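Local coordinates for beta-galactosidase (Geobacillus stearothermophilus, PDB 4OIF), which probably hydrolyses terminal non-reducing beta-D-galactose residues of beta-D-galactosides, as a zinc-containing, trimeric family 42 glycoside hydrolase, at residues Y4-Y8 against G403-N408; T9-N13 against L150-H154; N137-E142 against V241-T247; V228-I233 against G268-F274. All blocks are in the same frame, centred on the assembly; numbering follows the deposited sequence.

Overall arrangement
Followed from its N terminus, the chain first lays down residues 4-8, which find their partner, 403-408, only after the whole catalytic TIM barrel has been built; contact 1 therefore closes a loop that encloses the other three. Residues 9-13 follow at once and, in contact 2, lie by strand 150-154 of the barrel; the two contacts touch where Val405 meets Ala12 and Asn13. Helix 127-144 precedes that strand and packs on the end of helix 218-246 in contact 3, which crosses contact 2 along the chain and touches it through Trp153. Contact 4, crossing contact 3 and in series after contact 2, joins an earlier part of helix 218-246 to the loop and short helix of 268-274.

Contact 1 of 4, residues Y4-Y8 against G403-N408; sequences YERTY and GIVGTN
A loop can bind an extended N-terminal peptide through backbone carbonyls and one asparagine side chain, as Arg6, Gly406 and Asn408 illustrate. Residues 4-8 have no regular secondary structure, and from Glu5 to Tyr8 they are extended; their CA atoms come nearest the other segment at Arg6-Thr407 (4.7 Å) and Tyr8-Gly406 (4.4 Å). Opposite them, Ile404 to Thr407 form a type II beta turn, closed by Thr407 N to Ile404 O (2.9 Å). Gly406 takes its third position at phi/psi 83/-6, where a CB would jam against the preceding carbonyl oxygen and also lie tight on Tyr8. Its own O receives Thr7 N at 2.8 Å and touches Arg6 CA at 3.2 Å in a CA-H...O contact. Arg6, with chi1 m and chi2 and chi3 t, reaches along the turn so that NE and NH2 both donate to Gly403 O (3.2 and 3.0 Å); its guanidinium also forms a salt bridge with Glu637. Asn408 (chi1 m) points toward the peptide, and its ND2 donates to Thr7 OG1 at 3.2 Å and weakly to Glu5 O at 3.3 Å. A water bridges Tyr4 O and Asn408 N, while Tyr8 CD1 packs on Val405 CG1 (3.7 Å). Residues 403-408 lead from helix 386-399 to strand 413-416, residues 4-8 toward strand 16-21; strands 628-634 and 638-645 of the C-terminal domain touch their side chains.

Contact 2 of 4, residues T9-N13 against L150-H154; sequences TTQAN and LLMWH
A single water makes the polar link between these two backbones: it accepts from Gln11 N at 3.0 Å and donates to Leu151 O at 2.6 Å. Their CA atoms come no nearer than 7.0 Å, at Gln11-Leu151, so the N-terminal segment lies beside the strand without pairing with it. The setting is the TIM barrel of the catalytic domain, in which strand 150-154 runs parallel to strands 83-87 and 252-259; residues 9-13 form part of the irregular lead-in to strand 16-21. Within that lead-in Thr10 makes an ST turn, its OG1 (chi1 89°, p) accepting from Ala12 N at 2.8 Å. The turn presents Thr10 and Ala12 to Leu151, whose chi1 t, chi2 p side chain begins sideways but brings its end nearer. Leu151 CD1 lies 3.9 Å from Thr10 OG1, 4.2 Å from Ala12 N and 4.3 Å from Ala12 CB, so one methyl group lies against the turn. The strand has an irregular point at Leu151, with phi/psi -114/-45, and recovers an extended conformation at Met152. Met152 points toward the segment with chi1 and chi2 both t, about 11 Å by side chain from the predicted nucleophile Glu322. It also packs on Leu319 of strand 319-322, as Thr10 does. Between the two segments its nearest approach is SD to Thr10 CG2, at 4.4 Å.

Contact 3 of 4, residues N137-E142 against V241-T247; sequences NRLLAE and VPLRELT
The helical segments 137-142 and 241-246 run the same way, their axes 8.6 Å apart at closest approach and crossing at -23°, with CA pairs Arg138-Pro242 (5.2 Å) and Ala141-Leu243 (6.1 Å). Arg138 (t, t, m; chi4 -82°) is a knob among Val241, Pro242, Glu245 and Leu246. Its NH1 and NH2 share Glu245 OE1 at 3.3 and 3.4 Å, each a weak hydrogen bond within a salt bridge, while Pro242 CB lies over one guanidinium face, 3.7 Å from NH2. Asn137 ND2 is hydrogen-bonded to Glu239 OE2, leaving Asn137 CB to meet Pro242 CG (3.9 Å) and Leu243 CD1 (4.0 Å). Helices 127-144 and 218-246 are both outer helices of the TIM barrel, resting through Ala141 and Leu243 on Trp153 of strand 150-154. Pro242 kinks the end of helix 218-246, where the N atoms of Pro242 and Leu243 lack bonds to the preceding turn. There Thr247 N (2.9 Å) and OG1 (2.7 Å) both donate to Leu243 O, and OG1 also accepts from Trp153 NE1. Ala141 CB packs on Leu246 CD1 at 3.9 Å.

Contact 4 of 4, residues V228-I233 against G268-F274; sequences VTDQTI and GLDYSKF
The side-chain conformations show how a long helix receives a loop and the short helix after it. Residues 228-233 are helical; 268-270 are loop, leading into helix 271-274, and the CA atoms come closest at Thr229-Leu269 (5.2 Å) and Ile233-Phe274 (6.5 Å). Thr229, chi1 m, places OG1 to accept from Asp270 N at 3.0 Å, and a water joins the same OG1 to Gly268 O. Asp270, chi1 t, leads its carboxylate away to act as N-cap: OD1 accepts from Ser272 N (3.1 Å) and Ser272 OG (2.8 Å). Leu269 (m, t) lays CD2 against Val228 CG1 (4.3 Å) and Thr232 OG1 (3.7 Å), the latter hydroxyl donating to Val228 O. Further along, Ile233 (m, t) sets CG1 over the face of Phe274 (chi1 t), 4.0 Å from the ring centroid, a CH-pi contact. Lys273 is extended through chi3 and bends at chi4 (m), bringing NZ within 3.3 Å of Asp230 OD1 in a salt bridge that a water also spans; Asp230 OD2 accepts from Trp175 NE1. Leu269 comes within about 8 Å, by side chain, of Glu158, the predicted proton donor. The contact thus joins barrel helix 218-246 to the loop after strand 264-265 and the short helix 271-274, with Phe274 resting on strand 252-259 and helix 419-427 touching Thr229 and Asp270 through Trp423.

Contact 1 of 4, residues Y4-Y8 against G403-N408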
loop_
_atom_site.group_PDB
_atom_site.type_symbol
_atom_site.label_atom_id
_atom_site.label_comp_id
_atom_site.label_asym_id
_atom_site.label_seq_id
_atom_site.Cartn_x
_atom_site.Cartn_y
_atom_site.Cartn_z
ATOM N N TYR A 4 8.821 -50.022 -16.250
ATOM C CA TYR A 4 7.794 -49.447 -15.366
ATOM C C TYR A 4 7.889 -49.975 -13.933
ATOM O O TYR A 4 6.869 -50.105 -13.253
ATOM C CB TYR A 4 6.370 -49.746 -15.871
ATOM C CG TYR A 4 5.945 -49.123 -17.185
ATOM C CD1 TYR A 4 6.080 -47.759 -17.427
ATOM C CD2 TYR A 4 5.390 -49.914 -18.184
ATOM C CE1 TYR A 4 5.673 -47.203 -18.639
ATOM C CE2 TYR A 4 4.979 -49.373 -19.386
ATOM C CZ TYR A 4 5.121 -48.023 -19.612
ATOM O OH TYR A 4 4.705 -47.517 -20.824
ATOM N N GLU A 5 9.086 -50.307 -13.471
ATOM C CA GLU A 5 9.170 -50.985 -12.189
ATOM C C GLU A 5 8.828 -50.015 -11.068
ATOM O O GLU A 5 9.115 -48.824 -11.154
ATOM C CB GLU A 5 10.552 -51.608 -11.977
ATOM C CG GLU A 5 10.483 -53.074 -11.534
ATOM C CD GLU A 5 9.724 -53.264 -10.221
ATOM O OE1 GLU A 5 10.173 -52.733 -9.180
ATOM O OE2 GLU A 5 8.663 -53.926 -10.232
ATOM N N ARG A 6 8.180 -50.530 -10.030
ATOM C CA ARG A 6 7.837 -49.713 -8.877
ATOM C C ARG A 6 9.089 -49.278 -8.133
ATOM O O ARG A 6 10.080 -50.004 -8.069
ATOM C CB ARG A 6 6.903 -50.466 -7.929
ATOM C CG ARG A 6 5.505 -50.683 -8.477
ATOM C CD ARG A 6 4.713 -51.545 -7.522
ATOM N NE ARG A 6 3.303 -51.632 -7.890
ATOM C CZ ARG A 6 2.794 -52.522 -8.739
ATOM N NH1 ARG A 6 3.583 -53.413 -9.334
ATOM N NH2 ARG A 6 1.491 -52.515 -8.997
ATOM N N THR A 7 9.045 -48.072 -7.588
ATOM C CA THR A 7 10.123 -47.581 -6.751
ATOM C C THR A 7 9.511 -47.010 -5.474
ATOM O O THR A 7 8.915 -45.932 -5.485
ATOM C CB THR A 7 10.966 -46.521 -7.483
ATOM O OG1 THR A 7 10.147 -45.394 -7.789
ATOM C CG2 THR A 7 11.536 -47.086 -8.787
ATOM N N TYR A 8 9.640 -47.750 -4.380
ATOM C CA TYR A 8 9.012 -47.370 -3.115
ATOM C C TYR A 8 9.839 -46.337 -2.352
ATOM O O TYR A 8 11.055 -46.481 -2.212
ATOM C CB TYR A 8 8.787 -48.607 -2.247
ATOM C CG TYR A 8 7.829 -49.620 -2.845
ATOM C CD1 TYR A 8 6.491 -49.656 -2.457
ATOM C CD2 TYR A 8 8.263 -50.544 -3.788
ATOM C CE1 TYR A 8 5.614 -50.584 -2.993
ATOM C CE2 TYR A 8 7.390 -51.476 -4.333
ATOM C CZ TYR A 8 6.069 -51.491 -3.932
ATOM O OH TYR A 8 5.200 -52.413 -4.468
ATOM N N GLY A 403 -1.785 -50.838 -4.847
ATOM C CA GLY A 403 -1.038 -51.201 -6.039
ATOM C C GLY A 403 -0.442 -50.002 -6.753
ATOM O O GLY A 403 0.503 -50.119 -7.536
ATOM N N ILE A 404 -1.003 -48.833 -6.474
ATOM C CA ILE A 404 -0.507 -47.606 -7.061
ATOM C C ILE A 404 0.795 -47.168 -6.361
ATOM O O ILE A 404 1.661 -46.506 -6.963
ATOM C CB ILE A 404 -1.586 -46.524 -6.987
ATOM C CG1 ILE A 404 -2.839 -47.013 -7.723
ATOM C CG2 ILE A 404 -1.095 -45.218 -7.585
ATOM C CD1 ILE A 404 -4.121 -46.273 -7.336
ATOM N N VAL A 405 0.943 -47.574 -5.104
ATOM C CA VAL A 405 2.122 -47.217 -4.321
ATOM C C VAL A 405 3.421 -47.584 -5.039
ATOM O O VAL A 405 3.632 -48.732 -5.438
ATOM C CB VAL A 405 2.107 -47.893 -2.934
ATOM C CG1 VAL A 405 3.411 -47.615 -2.189
ATOM C CG2 VAL A 405 0.915 -47.405 -2.131
ATOM N N GLY A 406 4.281 -46.590 -5.217
ATOM C CA GLY A 406 5.568 -46.800 -5.849
ATOM C C GLY A 406 5.548 -46.783 -7.365
ATOM O O GLY A 406 6.603 -46.847 -7.989
ATOM N N THR A 407 4.365 -46.708 -7.969
ATOM C CA THR A 407 4.306 -46.611 -9.427
ATOM C C THR A 407 4.774 -45.242 -9.917
ATOM O O THR A 407 4.502 -44.206 -9.287
ATOM C CB THR A 407 2.883 -46.863 -9.976
ATOM O OG1 THR A 407 1.963 -45.939 -9.373
ATOM C CG2 THR A 407 2.446 -48.297 -9.695
ATOM N N ASN A 408 5.464 -45.248 -11.048
ATOM C CA ASN A 408 5.919 -44.020 -11.687
ATOM C C ASN A 408 5.053 -43.658 -12.889
ATOM O O ASN A 408 3.994 -44.265 -13.106
ATOM C CB ASN A 408 7.384 -44.159 -12.095
ATOM C CG ASN A 408 8.307 -44.324 -10.887
ATOM O OD1 ASN A 408 8.569 -43.363 -10.151
ATOM N ND2 ASN A 408 8.795 -45.544 -10.673
HETATM O O HOH W 1 5.926 -48.046 -11.869
HETATM O O HOH W 2 2.200 -51.011 -4.875
#

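Contact 2 of 4, residues T9-N13 against L150-H154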
loop_
_atom_site.group_PDB
_atom_site.type_symbol
_atom_site.label_atom_id
_atom_site.label_comp_id
_atom_site.label_asym_id
_atom_site.label_seq_id
_atom_site.Cartn_x
_atom_site.Cartn_y
_atom_site.Cartn_z
ATOM N N THR A 9 9.180 -45.296 -1.855
ATOM C CA THR A 9 9.902 -44.220 -1.184
ATOM C C THR A 9 9.969 -44.461 0.322
ATOM O O THR A 9 10.847 -43.927 0.998
ATOM C CB THR A 9 9.273 -42.827 -1.477
ATOM O OG1 THR A 9 7.888 -42.819 -1.100
ATOM C CG2 THR A 9 9.402 -42.475 -2.962
ATOM N N THR A 10 9.041 -45.260 0.847
ATOM C CA THR A 10 9.086 -45.668 2.251
ATOM C C THR A 10 8.850 -47.158 2.374
ATOM O O THR A 10 8.606 -47.845 1.380
ATOM C CB THR A 10 8.036 -44.950 3.135
ATOM O OG1 THR A 10 6.812 -45.694 3.132
ATOM C CG2 THR A 10 7.769 -43.562 2.640
ATOM N N GLN A 11 8.907 -47.636 3.614
ATOM C CA GLN A 11 8.699 -49.044 3.934
ATOM C C GLN A 11 7.219 -49.431 3.831
ATOM O O GLN A 11 6.866 -50.597 3.977
ATOM C CB GLN A 11 9.230 -49.345 5.344
ATOM C CG GLN A 11 9.684 -50.767 5.556
ATOM C CD GLN A 11 11.012 -51.058 4.870
ATOM O OE1 GLN A 11 11.740 -50.141 4.485
ATOM N NE2 GLN A 11 11.329 -52.341 4.711
ATOM N N ALA A 12 6.358 -48.447 3.591
ATOM C CA ALA A 12 4.924 -48.689 3.552
ATOM C C ALA A 12 4.469 -49.212 2.198
ATOM O O ALA A 12 4.808 -48.648 1.159
ATOM C CB ALA A 12 4.167 -47.426 3.896
ATOM N N ASN A 13 3.694 -50.292 2.224
ATOM C CA ASN A 13 3.095 -50.856 1.017
ATOM C C ASN A 13 1.659 -50.374 0.883
ATOM O O ASN A 13 0.805 -51.049 0.301
ATOM C CB ASN A 13 3.141 -52.392 1.044
ATOM C CG ASN A 13 2.199 -52.991 2.087
ATOM O OD1 ASN A 13 1.975 -52.411 3.152
ATOM N ND2 ASN A 13 1.639 -54.158 1.779
ATOM N N LEU A 150 8.025 -46.092 13.566
ATOM C CA LEU A 150 8.777 -45.033 12.891
ATOM C C LEU A 150 8.839 -45.273 11.395
ATOM O O LEU A 150 9.242 -46.341 10.953
ATOM C CB LEU A 150 10.195 -44.905 13.452
ATOM C CG LEU A 150 10.981 -43.762 12.798
ATOM C CD1 LEU A 150 10.216 -42.468 12.954
ATOM C CD2 LEU A 150 12.396 -43.627 13.367
ATOM N N LEU A 151 8.448 -44.274 10.617
ATOM C CA LEU A 151 8.393 -44.440 9.168
ATOM C C LEU A 151 9.388 -43.576 8.410
ATOM O O LEU A 151 10.058 -44.031 7.485
ATOM C CB LEU A 151 6.994 -44.125 8.645
ATOM C CG LEU A 151 6.830 -44.507 7.176
ATOM C CD1 LEU A 151 6.786 -46.025 7.046
ATOM C CD2 LEU A 151 5.595 -43.869 6.552
ATOM N N MET A 152 9.469 -42.320 8.811
ATOM C CA MET A 152 10.218 -41.326 8.059
ATOM C C MET A 152 10.543 -40.131 8.956
ATOM O O MET A 152 9.845 -39.870 9.937
ATOM C CB MET A 152 9.406 -40.902 6.827
ATOM C CG MET A 152 10.074 -39.938 5.852
ATOM S SD MET A 152 9.028 -39.690 4.376
ATOM C CE MET A 152 7.450 -39.325 5.132
ATOM N N TRP A 153 11.621 -39.428 8.633
ATOM C CA TRP A 153 11.951 -38.200 9.319
ATOM C C TRP A 153 11.376 -37.009 8.547
ATOM O O TRP A 153 11.475 -36.943 7.318
ATOM C CB TRP A 153 13.462 -38.055 9.473
ATOM C CG TRP A 153 14.080 -39.013 10.442
ATOM C CD1 TRP A 153 14.807 -40.124 10.145
ATOM C CD2 TRP A 153 14.044 -38.927 11.868
ATOM N NE1 TRP A 153 15.220 -40.742 11.294
ATOM C CE2 TRP A 153 14.763 -40.026 12.369
ATOM C CE3 TRP A 153 13.470 -38.025 12.773
ATOM C CZ2 TRP A 153 14.917 -40.256 13.733
ATOM C CZ3 TRP A 153 13.628 -38.247 14.120
ATOM C CH2 TRP A 153 14.346 -39.353 14.591
ATOM N N HIS A 154 10.782 -36.081 9.294
ATOM C CA HIS A 154 10.223 -34.836 8.783
ATOM C C HIS A 154 11.120 -33.718 9.323
ATOM O O HIS A 154 10.897 -33.195 10.407
ATOM C CB HIS A 154 8.750 -34.724 9.236
ATOM C CG HIS A 154 8.050 -33.445 8.872
ATOM N ND1 HIS A 154 8.534 -32.194 9.203
ATOM C CD2 HIS A 154 6.836 -33.236 8.302
ATOM C CE1 HIS A 154 7.672 -31.272 8.805
ATOM N NE2 HIS A 154 6.630 -31.878 8.264
HETATM O O HOH W 3 10.183 -46.152 5.922
#

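Contact 3 of 4, residues N137-E142 against V241-T247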
loop_
_atom_site.group_PDB
_atom_site.type_symbol
_atom_site.label_atom_id
_atom_site.label_comp_id
_atom_site.label_asym_id
_atom_site.label_seq_id
_atom_site.Cartn_x
_atom_site.Cartn_y
_atom_site.Cartn_z
ATOM N N ASN A 137 17.866 -33.646 17.948
ATOM C CA ASN A 137 17.650 -34.629 16.901
ATOM C C ASN A 137 18.288 -35.947 17.294
ATOM O O ASN A 137 17.686 -37.019 17.146
ATOM C CB ASN A 137 18.201 -34.139 15.576
ATOM C CG ASN A 137 17.392 -33.003 15.012
ATOM O OD1 ASN A 137 16.498 -32.486 15.675
ATOM N ND2 ASN A 137 17.703 -32.599 13.795
ATOM N N ARG A 138 19.489 -35.863 17.857
ATOM C CA ARG A 138 20.171 -37.063 18.317
ATOM C C ARG A 138 19.400 -37.795 19.423
ATOM O O ARG A 138 19.281 -39.010 19.375
ATOM C CB ARG A 138 21.571 -36.724 18.793
ATOM C CG ARG A 138 22.353 -37.917 19.291
ATOM C CD ARG A 138 23.783 -37.534 19.544
ATOM N NE ARG A 138 24.446 -37.101 18.318
ATOM C CZ ARG A 138 24.964 -37.940 17.427
ATOM N NH1 ARG A 138 24.889 -39.250 17.630
ATOM N NH2 ARG A 138 25.553 -37.469 16.333
ATOM N N LEU A 139 18.875 -37.073 20.411
ATOM C CA LEU A 139 18.105 -37.732 21.468
ATOM C C LEU A 139 16.903 -38.437 20.855
ATOM O O LEU A 139 16.572 -39.573 21.224
ATOM C CB LEU A 139 17.650 -36.734 22.548
ATOM C CG LEU A 139 18.768 -36.091 23.385
ATOM C CD1 LEU A 139 18.218 -35.082 24.390
ATOM C CD2 LEU A 139 19.605 -37.138 24.097
ATOM N N LEU A 140 16.259 -37.764 19.904
ATOM C CA LEU A 140 15.102 -38.355 19.244
ATOM C C LEU A 140 15.471 -39.651 18.521
ATOM O O LEU A 140 14.797 -40.665 18.712
ATOM C CB LEU A 140 14.465 -37.370 18.264
ATOM C CG LEU A 140 13.565 -36.292 18.880
ATOM C CD1 LEU A 140 13.256 -35.233 17.846
ATOM C CD2 LEU A 140 12.280 -36.880 19.472
ATOM N N ALA A 141 16.533 -39.632 17.713
ATOM C CA ALA A 141 16.916 -40.846 16.988
ATOM C C ALA A 141 17.353 -41.948 17.957
ATOM O O ALA A 141 17.074 -43.120 17.732
ATOM C CB ALA A 141 18.016 -40.560 15.961
ATOM N N GLU A 142 18.016 -41.572 19.039
ATOM C CA GLU A 142 18.416 -42.540 20.046
ATOM C C GLU A 142 17.201 -43.250 20.598
ATOM O O GLU A 142 17.201 -44.471 20.721
ATOM C CB GLU A 142 19.175 -41.884 21.207
ATOM C CG GLU A 142 20.573 -41.406 20.893
ATOM C CD GLU A 142 21.257 -40.777 22.104
ATOM O OE1 GLU A 142 20.564 -40.489 23.103
ATOM O OE2 GLU A 142 22.484 -40.568 22.050
ATOM N N VAL A 241 22.707 -35.098 10.573
ATOM C CA VAL A 241 23.842 -35.964 10.944
ATOM C C VAL A 241 23.476 -37.190 11.840
ATOM O O VAL A 241 23.760 -38.345 11.470
ATOM C CB VAL A 241 24.959 -35.155 11.632
ATOM C CG1 VAL A 241 25.931 -36.094 12.345
ATOM C CG2 VAL A 241 25.683 -34.310 10.605
ATOM N N PRO A 242 22.812 -36.962 12.990
ATOM C CA PRO A 242 22.523 -38.132 13.837
ATOM C C PRO A 242 21.436 -39.029 13.257
ATOM O O PRO A 242 21.340 -40.212 13.583
ATOM C CB PRO A 242 22.050 -37.507 15.148
ATOM C CG PRO A 242 21.428 -36.213 14.727
ATOM C CD PRO A 242 22.274 -35.717 13.575
ATOM N N LEU A 243 20.605 -38.459 12.401
ATOM C CA LEU A 243 19.586 -39.247 11.744
ATOM C C LEU A 243 20.255 -40.250 10.802
ATOM O O LEU A 243 19.828 -41.392 10.693
ATOM C CB LEU A 243 18.607 -38.340 10.996
ATOM C CG LEU A 243 17.415 -37.779 11.774
ATOM C CD1 LEU A 243 17.781 -37.235 13.149
ATOM C CD2 LEU A 243 16.733 -36.708 10.943
ATOM N N ARG A 244 21.320 -39.831 10.135
ATOM C CA ARG A 244 22.038 -40.753 9.263
ATOM C C ARG A 244 22.826 -41.759 10.080
ATOM O O ARG A 244 22.865 -42.948 9.739
ATOM C CB ARG A 244 22.982 -40.014 8.323
ATOM C CG ARG A 244 22.287 -39.135 7.294
ATOM C CD ARG A 244 21.256 -39.910 6.497
ATOM N NE ARG A 244 21.005 -39.281 5.200
ATOM C CZ ARG A 244 19.981 -39.584 4.410
ATOM N NH1 ARG A 244 19.089 -40.504 4.776
ATOM N NH2 ARG A 244 19.841 -38.951 3.258
ATOM N N GLU A 245 23.470 -41.289 11.150
ATOM C CA GLU A 245 24.249 -42.215 11.968
ATOM C C GLU A 245 23.376 -43.313 12.565
ATOM O O GLU A 245 23.672 -44.497 12.439
ATOM C CB GLU A 245 24.967 -41.486 13.102
ATOM C CG GLU A 245 26.178 -40.688 12.678
ATOM C CD GLU A 245 26.862 -40.006 13.852
ATOM O OE1 GLU A 245 26.611 -40.411 15.020
ATOM O OE2 GLU A 245 27.647 -39.064 13.595
ATOM N N LEU A 246 22.295 -42.908 13.216
ATOM C CA LEU A 246 21.534 -43.825 14.038
ATOM C C LEU A 246 20.401 -44.503 13.283
ATOM O O LEU A 246 19.978 -45.594 13.652
ATOM C CB LEU A 246 20.990 -43.085 15.260
ATOM C CG LEU A 246 22.093 -42.474 16.130
ATOM C CD1 LEU A 246 21.501 -41.781 17.324
ATOM C CD2 LEU A 246 23.057 -43.540 16.591
ATOM N N THR A 247 19.902 -43.871 12.230
ATOM C CA THR A 247 18.764 -44.439 11.512
ATOM C C THR A 247 18.900 -44.345 9.987
ATOM O O THR A 247 18.035 -43.786 9.313
ATOM C CB THR A 247 17.436 -43.751 11.951
ATOM O OG1 THR A 247 17.523 -42.321 11.793
ATOM C CG2 THR A 247 17.114 -44.080 13.403
#

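Contact 4 of 4, residues V228-I233 against G268-F274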
loop_
_atom_site.group_PDB
_atom_site.type_symbol
_atom_site.label_atom_id
_atom_site.label_comp_id
_atom_site.label_asym_id
_atom_site.label_seq_id
_atom_site.Cartn_x
_atom_site.Cartn_y
_atom_site.Cartn_z
ATOM N N VAL A 228 21.582 -18.035 0.572
ATOM C CA VAL A 228 20.494 -18.327 1.487
ATOM C C VAL A 228 20.094 -19.793 1.323
ATOM O O VAL A 228 19.934 -20.536 2.326
ATOM C CB VAL A 228 19.289 -17.389 1.241
ATOM C CG1 VAL A 228 18.042 -17.913 1.958
ATOM C CG2 VAL A 228 19.641 -15.961 1.680
ATOM N N THR A 229 19.965 -20.218 0.067
ATOM C CA THR A 229 19.703 -21.630 -0.195
ATOM C C THR A 229 20.792 -22.551 0.385
ATOM O O THR A 229 20.492 -23.482 1.148
ATOM C CB THR A 229 19.565 -21.905 -1.702
ATOM O OG1 THR A 229 18.298 -21.413 -2.146
ATOM C CG2 THR A 229 19.639 -23.407 -1.988
ATOM N N ASP A 230 22.047 -22.271 0.050
ATOM C CA ASP A 230 23.158 -23.089 0.517
ATOM C C ASP A 230 23.246 -23.159 2.039
ATOM O O ASP A 230 23.463 -24.218 2.597
ATOM C CB ASP A 230 24.480 -22.576 -0.044
ATOM C CG ASP A 230 24.729 -23.043 -1.467
ATOM O OD1 ASP A 230 23.966 -23.906 -1.950
ATOM O OD2 ASP A 230 25.689 -22.553 -2.102
ATOM N N GLN A 231 23.069 -22.035 2.710
ATOM C CA GLN A 231 23.200 -21.999 4.141
ATOM C C GLN A 231 22.027 -22.716 4.811
ATOM O O GLN A 231 22.202 -23.383 5.855
ATOM C CB GLN A 231 23.329 -20.543 4.620
ATOM C CG GLN A 231 23.744 -20.406 6.082
ATOM C CD GLN A 231 25.165 -20.800 6.390
ATOM O OE1 GLN A 231 25.702 -21.758 5.840
ATOM N NE2 GLN A 231 25.787 -20.058 7.302
ATOM N N THR A 232 20.851 -22.621 4.188
ATOM C CA THR A 232 19.691 -23.393 4.643
ATOM C C THR A 232 19.957 -24.908 4.536
ATOM O O THR A 232 19.755 -25.659 5.501
ATOM C CB THR A 232 18.432 -23.022 3.837
ATOM O OG1 THR A 232 18.076 -21.672 4.127
ATOM C CG2 THR A 232 17.267 -23.914 4.188
ATOM N N ILE A 233 20.448 -25.342 3.374
ATOM C CA ILE A 233 20.771 -26.751 3.160
ATOM C C ILE A 233 21.848 -27.241 4.129
ATOM O O ILE A 233 21.722 -28.314 4.717
ATOM C CB ILE A 233 21.235 -27.010 1.736
ATOM C CG1 ILE A 233 20.100 -26.711 0.762
ATOM C CG2 ILE A 233 21.689 -28.455 1.578
ATOM C CD1 ILE A 233 20.446 -27.047 -0.701
ATOM N N GLY A 268 11.485 -18.767 -2.164
ATOM C CA GLY A 268 12.481 -18.503 -1.141
ATOM C C GLY A 268 13.707 -19.399 -1.122
ATOM O O GLY A 268 14.712 -19.071 -0.489
ATOM N N LEU A 269 13.626 -20.536 -1.805
ATOM C CA LEU A 269 14.712 -21.515 -1.804
ATOM C C LEU A 269 14.774 -22.239 -3.142
ATOM O O LEU A 269 13.749 -22.478 -3.781
ATOM C CB LEU A 269 14.521 -22.529 -0.673
ATOM C CG LEU A 269 14.670 -22.055 0.769
ATOM C CD1 LEU A 269 14.214 -23.140 1.730
ATOM C CD2 LEU A 269 16.113 -21.647 1.047
ATOM N N ASP A 270 15.978 -22.579 -3.575
ATOM C CA ASP A 270 16.138 -23.340 -4.803
ATOM C C ASP A 270 15.920 -24.834 -4.518
ATOM O O ASP A 270 16.834 -25.541 -4.088
ATOM C CB ASP A 270 17.516 -23.089 -5.405
ATOM C CG ASP A 270 17.656 -23.663 -6.795
ATOM O OD1 ASP A 270 16.762 -24.415 -7.232
ATOM O OD2 ASP A 270 18.666 -23.360 -7.458
ATOM N N TYR A 271 14.704 -25.314 -4.755
ATOM C CA TYR A 271 14.379 -26.700 -4.450
ATOM C C TYR A 271 15.076 -27.690 -5.380
ATOM O O TYR A 271 15.197 -28.869 -5.048
ATOM C CB TYR A 271 12.872 -26.923 -4.519
ATOM C CG TYR A 271 12.096 -26.378 -3.353
ATOM C CD1 TYR A 271 12.706 -26.170 -2.121
ATOM C CD2 TYR A 271 10.747 -26.067 -3.484
ATOM C CE1 TYR A 271 11.996 -25.676 -1.054
ATOM C CE2 TYR A 271 10.031 -25.569 -2.427
ATOM C CZ TYR A 271 10.657 -25.379 -1.211
ATOM O OH TYR A 271 9.927 -24.891 -0.153
ATOM N N SER A 272 15.525 -27.227 -6.546
ATOM C CA SER A 272 16.185 -28.134 -7.478
ATOM C C SER A 272 17.531 -28.552 -6.890
ATOM O O SER A 272 18.075 -29.599 -7.225
ATOM C CB SER A 272 16.371 -27.496 -8.851
ATOM O OG SER A 272 17.421 -26.558 -8.852
ATOM N N LYS A 273 18.041 -27.718 -5.991
ATOM C CA LYS A 273 19.289 -27.973 -5.288
ATOM C C LYS A 273 19.036 -28.741 -3.998
ATOM O O LYS A 273 19.853 -29.582 -3.596
ATOM C CB LYS A 273 20.005 -26.640 -4.991
ATOM C CG LYS A 273 21.516 -26.737 -4.857
ATOM C CD LYS A 273 22.124 -25.370 -4.581
ATOM C CE LYS A 273 23.635 -25.383 -4.763
ATOM N NZ LYS A 273 24.254 -26.497 -3.987
ATOM N N PHE A 274 17.905 -28.450 -3.351
ATOM C CA PHE A 274 17.603 -29.025 -2.036
ATOM C C PHE A 274 17.217 -30.501 -2.233
ATOM O O PHE A 274 17.536 -31.361 -1.399
ATOM C CB PHE A 274 16.469 -28.247 -1.341
ATOM C CG PHE A 274 16.477 -28.343 0.177
ATOM C CD1 PHE A 274 16.302 -27.211 0.957
ATOM C CD2 PHE A 274 16.750 -29.544 0.819
ATOM C CE1 PHE A 274 16.319 -27.292 2.343
ATOM C CE2 PHE A 274 16.776 -29.635 2.203
ATOM C CZ PHE A 274 16.566 -28.502 2.966
HETATM O O HOH W 4 17.306 -18.986 -1.479
HETATM O O HOH W 5 24.288 -26.670 -1.196
#